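Fdc1 (Candida dubliniensis, PDB 4ZAD) probably catalyses the reversible decarboxylation of aromatic acids such as ferulic, p-coumaric and cinnamic acid, using prenylated FMN and manganese. Local coordinates at residues K256-D261 with V307-Y312; P478-F481 with D485-F488. All coordinates share one frame; numbering follows the deposited sequence.

Contact 1: K256-D261 with V307-Y312; sequences KCETND and VNHISY
The imidazole of His309 meets the side chains of Glu258 and Thr259, which reach it from the loop between strands 253-256 and 263-265. Glu258 CB sits over one face of the ring, 3.9 Å from the centroid of the His309 ring and 23° off the normal, a CH-pi contact displaced toward the rim. Glu258 CG approaches the same part of the ring, 3.5 Å from His309 NE2. The glutamate chain bends at chi2 (-54°), which turns its carboxylate away from the imidazole. Glu258 OE2 then forms a salt bridge with Lys129. The methyl of Thr259 comes in at a slant, with CG2 3.8 Å from His309 CB. CG of His309 is anti to the backbone N (chi1 -164°), and this carries the ring out from strand 300-312 to the loop. The strand is irregular here. A classic beta bulge sets Asn308 and His309 together against Glu273 of strand 270-277. The Glu273 carboxylate also accepts bonds from Glu258 N and Thr259 OG1, so one residue ties loop and bulge together. The contact joins the loop to strand 300-312 of the Rift-related domain's antiparallel sheet, away from the cofactor. The chemistry is divided. Across this contact His309 meets aliphatic carbons, with Glu258 CB over one face; the ring of His132 also packs against it. The polar ends of Glu258 and Thr259 are held by Lys129 and Glu273.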
# COMPACT_ATOMS: atom_id res chain seq x y z
N LYS A 256 -13.55 33.62 30.76
CA LYS A 256 -12.23 34.14 31.08
C LYS A 256 -11.48 33.25 32.08
O LYS A 256 -12.05 32.72 33.02
CB LYS A 256 -12.37 35.54 31.65
CG LYS A 256 -11.07 36.35 31.72
CD LYS A 256 -11.25 37.61 32.61
CE LYS A 256 -10.05 37.87 33.59
NZ LYS A 256 -9.85 36.85 34.64
N CYS A 257 -10.18 33.08 31.88
CA CYS A 257 -9.38 32.37 32.89
C CYS A 257 -9.46 33.01 34.29
O CYS A 257 -9.84 34.17 34.43
CB CYS A 257 -7.92 32.28 32.43
SG CYS A 257 -7.67 31.17 31.06
N GLU A 258 -9.08 32.26 35.33
CA GLU A 258 -8.87 32.85 36.65
C GLU A 258 -7.67 33.76 36.80
O GLU A 258 -7.77 34.77 37.50
CB GLU A 258 -8.77 31.80 37.73
CG GLU A 258 -10.05 31.04 37.96
CD GLU A 258 -11.30 31.89 38.24
OE1 GLU A 258 -11.29 32.81 39.12
OE2 GLU A 258 -12.32 31.59 37.59
N THR A 259 -6.54 33.45 36.17
CA THR A 259 -5.27 34.17 36.44
C THR A 259 -4.61 34.83 35.23
O THR A 259 -3.51 35.37 35.37
CB THR A 259 -4.18 33.20 37.01
OG1 THR A 259 -3.80 32.28 35.98
CG2 THR A 259 -4.68 32.46 38.26
N ASN A 260 -5.23 34.74 34.05
CA ASN A 260 -4.90 35.66 32.97
C ASN A 260 -6.19 36.06 32.28
O ASN A 260 -7.24 35.64 32.73
CB ASN A 260 -3.82 35.13 32.01
CG ASN A 260 -4.15 33.79 31.39
OD1 ASN A 260 -5.05 33.69 30.53
ND2 ASN A 260 -3.40 32.74 31.80
N ASP A 261 -6.11 36.91 31.24
CA ASP A 261 -7.28 37.41 30.50
C ASP A 261 -7.54 36.61 29.22
O ASP A 261 -8.25 37.06 28.33
CB ASP A 261 -7.14 38.90 30.12
CG ASP A 261 -7.00 39.85 31.34
OD1 ASP A 261 -7.49 39.55 32.46
OD2 ASP A 261 -6.40 40.95 31.15
N VAL A 307 2.82 26.23 34.82
CA VAL A 307 1.38 26.20 35.18
C VAL A 307 1.17 26.84 36.56
O VAL A 307 1.76 26.38 37.52
CB VAL A 307 0.88 24.72 35.22
CG1 VAL A 307 -0.58 24.61 35.63
CG2 VAL A 307 1.13 24.06 33.88
N ASN A 308 0.37 27.89 36.65
CA ASN A 308 0.03 28.56 37.90
C ASN A 308 -1.35 28.19 38.43
O ASN A 308 -1.65 28.45 39.58
CB ASN A 308 0.04 30.11 37.75
CG ASN A 308 1.39 30.71 37.26
OD1 ASN A 308 1.39 31.78 36.61
ND2 ASN A 308 2.53 30.05 37.57
N HIS A 309 -2.23 27.64 37.62
CA HIS A 309 -3.62 27.43 38.02
C HIS A 309 -4.17 26.23 37.30
O HIS A 309 -3.59 25.82 36.31
CB HIS A 309 -4.49 28.67 37.71
CG HIS A 309 -5.81 28.68 38.42
ND1 HIS A 309 -5.94 29.04 39.75
CD2 HIS A 309 -7.06 28.36 38.00
CE1 HIS A 309 -7.21 28.96 40.10
NE2 HIS A 309 -7.91 28.55 39.06
N ILE A 310 -5.25 25.66 37.82
CA ILE A 310 -5.98 24.58 37.16
C ILE A 310 -7.41 24.65 37.65
O ILE A 310 -7.68 24.80 38.85
CB ILE A 310 -5.46 23.17 37.49
CG1 ILE A 310 -4.06 22.92 36.92
CG2 ILE A 310 -6.44 22.06 36.97
CD1 ILE A 310 -3.45 21.58 37.39
N SER A 311 -8.34 24.57 36.70
CA SER A 311 -9.75 24.50 37.02
C SER A 311 -10.20 23.19 36.37
O SER A 311 -9.67 22.81 35.36
CB SER A 311 -10.49 25.74 36.48
OG SER A 311 -10.54 25.77 35.06
N TYR A 312 -11.15 22.49 37.00
CA TYR A 312 -11.60 21.19 36.50
C TYR A 312 -12.96 20.80 37.05
O TYR A 312 -13.33 21.17 38.16
CB TYR A 312 -10.59 20.09 36.83
CG TYR A 312 -10.41 19.88 38.31
CD1 TYR A 312 -9.52 20.65 39.04
CD2 TYR A 312 -11.13 18.91 38.98
CE1 TYR A 312 -9.36 20.46 40.39
CE2 TYR A 312 -10.97 18.72 40.37
CZ TYR A 312 -10.09 19.51 41.05
OH TYR A 312 -9.91 19.33 42.37

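Contact 2: P478-F481 with D485-F488; sequences PKQF and DFEF
The backbone makes a short 3-10 turn at 478-480, with Phe481 N bonded to Pro478 O at 3.1 Å, and the chain then loops back so that the CA atoms of Gln480 and Phe486 lie 6.2 Å apart. This is a local loop closure between strands 470-475 and 489-490, on the periphery of the subunit. Phe486 is its main side chain. CG of Phe486 is anti to the backbone N (chi1 -177°), and the ring is thereby directed at the 3-10 turn. Two side-chain carbons of that turn meet it, both at a slant. Lys479 CB lies 3.9 Å from Phe486 CD1. On the same side of the ring plane, Gln480 CG lies 3.4 Å from Phe486 CD2. The rest of the lysine chain leads away from the contact. The Gln480 amide plane is turned 44° from the Phe486 ring. The amide is anchored through Gln480 OE1, which accepts a hydrogen bond from Phe477 N, just before the turn. This bond helps to fix the rotation of the amide. The contact also belongs to the dimer. Gln459 of the second subunit packs on Phe486, and Tyr293 of the second subunit meets the Phe488 ring edge-to-face. Within the loop, Phe488 touches the glutamine more lightly. Amide and ring planes are 77° apart, and Gln480 NE2 stands near the plane of the Phe488 ring, at its edge, 4.2 Å from CE2.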
# COMPACT_ATOMS: atom_id res chain seq x y z
N PRO A 478 1.86 10.54 -20.43
CA PRO A 478 2.07 11.69 -21.30
C PRO A 478 0.87 12.09 -22.13
O PRO A 478 0.56 13.28 -22.17
CB PRO A 478 3.21 11.24 -22.19
CG PRO A 478 4.05 10.41 -21.28
CD PRO A 478 3.07 9.71 -20.34
N LYS A 479 0.18 11.14 -22.73
CA LYS A 479 -0.95 11.46 -23.61
C LYS A 479 -2.24 11.84 -22.93
O LYS A 479 -3.19 12.21 -23.60
CB LYS A 479 -1.25 10.30 -24.58
CG LYS A 479 -0.33 10.27 -25.77
CD LYS A 479 -0.89 9.37 -26.88
CE LYS A 479 0.21 9.04 -27.94
NZ LYS A 479 0.92 10.33 -28.37
N GLN A 480 -2.29 11.71 -21.61
CA GLN A 480 -3.42 12.22 -20.85
C GLN A 480 -3.36 13.73 -20.80
O GLN A 480 -4.36 14.36 -20.49
CB GLN A 480 -3.47 11.64 -19.41
CG GLN A 480 -4.06 10.19 -19.29
CD GLN A 480 -4.18 9.70 -17.84
OE1 GLN A 480 -3.17 9.53 -17.14
NE2 GLN A 480 -5.41 9.45 -17.40
N PHE A 481 -2.20 14.32 -21.09
CA PHE A 481 -2.08 15.78 -21.16
C PHE A 481 -2.48 16.37 -22.50
O PHE A 481 -2.54 17.58 -22.60
CB PHE A 481 -0.64 16.23 -20.91
CG PHE A 481 -0.20 16.18 -19.47
CD1 PHE A 481 -0.41 17.26 -18.62
CD2 PHE A 481 0.44 15.07 -18.97
CE1 PHE A 481 -0.00 17.21 -17.32
CE2 PHE A 481 0.85 15.03 -17.65
CZ PHE A 481 0.64 16.10 -16.83
N ASP A 485 -9.49 11.88 -25.41
CA ASP A 485 -10.19 10.60 -25.60
C ASP A 485 -9.27 9.40 -25.31
O ASP A 485 -9.55 8.29 -25.75
CB ASP A 485 -10.80 10.52 -27.02
CG ASP A 485 -11.82 11.65 -27.27
OD1 ASP A 485 -12.91 11.65 -26.61
OD2 ASP A 485 -11.49 12.55 -28.10
N PHE A 486 -8.20 9.65 -24.54
CA PHE A 486 -7.23 8.61 -24.15
C PHE A 486 -7.95 7.51 -23.35
O PHE A 486 -8.65 7.81 -22.39
CB PHE A 486 -6.09 9.24 -23.32
CG PHE A 486 -5.01 8.26 -22.94
CD1 PHE A 486 -4.16 7.76 -23.90
CD2 PHE A 486 -4.86 7.83 -21.59
CE1 PHE A 486 -3.17 6.83 -23.56
CE2 PHE A 486 -3.88 6.92 -21.23
CZ PHE A 486 -3.02 6.41 -22.21
N GLU A 487 -7.83 6.26 -23.76
CA GLU A 487 -8.51 5.21 -23.00
C GLU A 487 -7.62 4.04 -22.66
O GLU A 487 -6.68 3.73 -23.37
CB GLU A 487 -9.79 4.72 -23.70
CG GLU A 487 -9.57 3.91 -24.97
CD GLU A 487 -10.76 4.01 -25.97
OE1 GLU A 487 -10.70 3.35 -27.03
OE2 GLU A 487 -11.74 4.75 -25.70
N PHE A 488 -7.95 3.43 -21.52
CA PHE A 488 -7.45 2.14 -21.15
C PHE A 488 -8.55 1.44 -20.40
O PHE A 488 -9.44 2.08 -19.86
CB PHE A 488 -6.18 2.26 -20.32
CG PHE A 488 -6.28 3.20 -19.14
CD1 PHE A 488 -6.69 2.74 -17.90
CD2 PHE A 488 -5.87 4.52 -19.25
CE1 PHE A 488 -6.74 3.60 -16.81
CE2 PHE A 488 -5.91 5.38 -18.18
CZ PHE A 488 -6.35 4.93 -16.94

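In the fold
Contact 1 closes along the chain before contact 2 opens. They lie on opposite sides of the chain's centre, with centres 61 Å apart and nearest atoms about 50 Å apart. They share no sheet. Contact 1 joins a loop to strand 300-312 of the antiparallel sheet in the Rift-related domain. Contact 2 lies in the loop that follows strand 470-475, a member of the five-stranded mixed sheet. Neither contact reaches the cofactor and metal sites. Their surroundings differ as well: contact 1 is touched by its own chain alone within the assembly, whereas contact 2 also packs against the second subunit of the homodimer. Contact 1 is thus internal to one subunit, and contact 2 is part of the dimer interface.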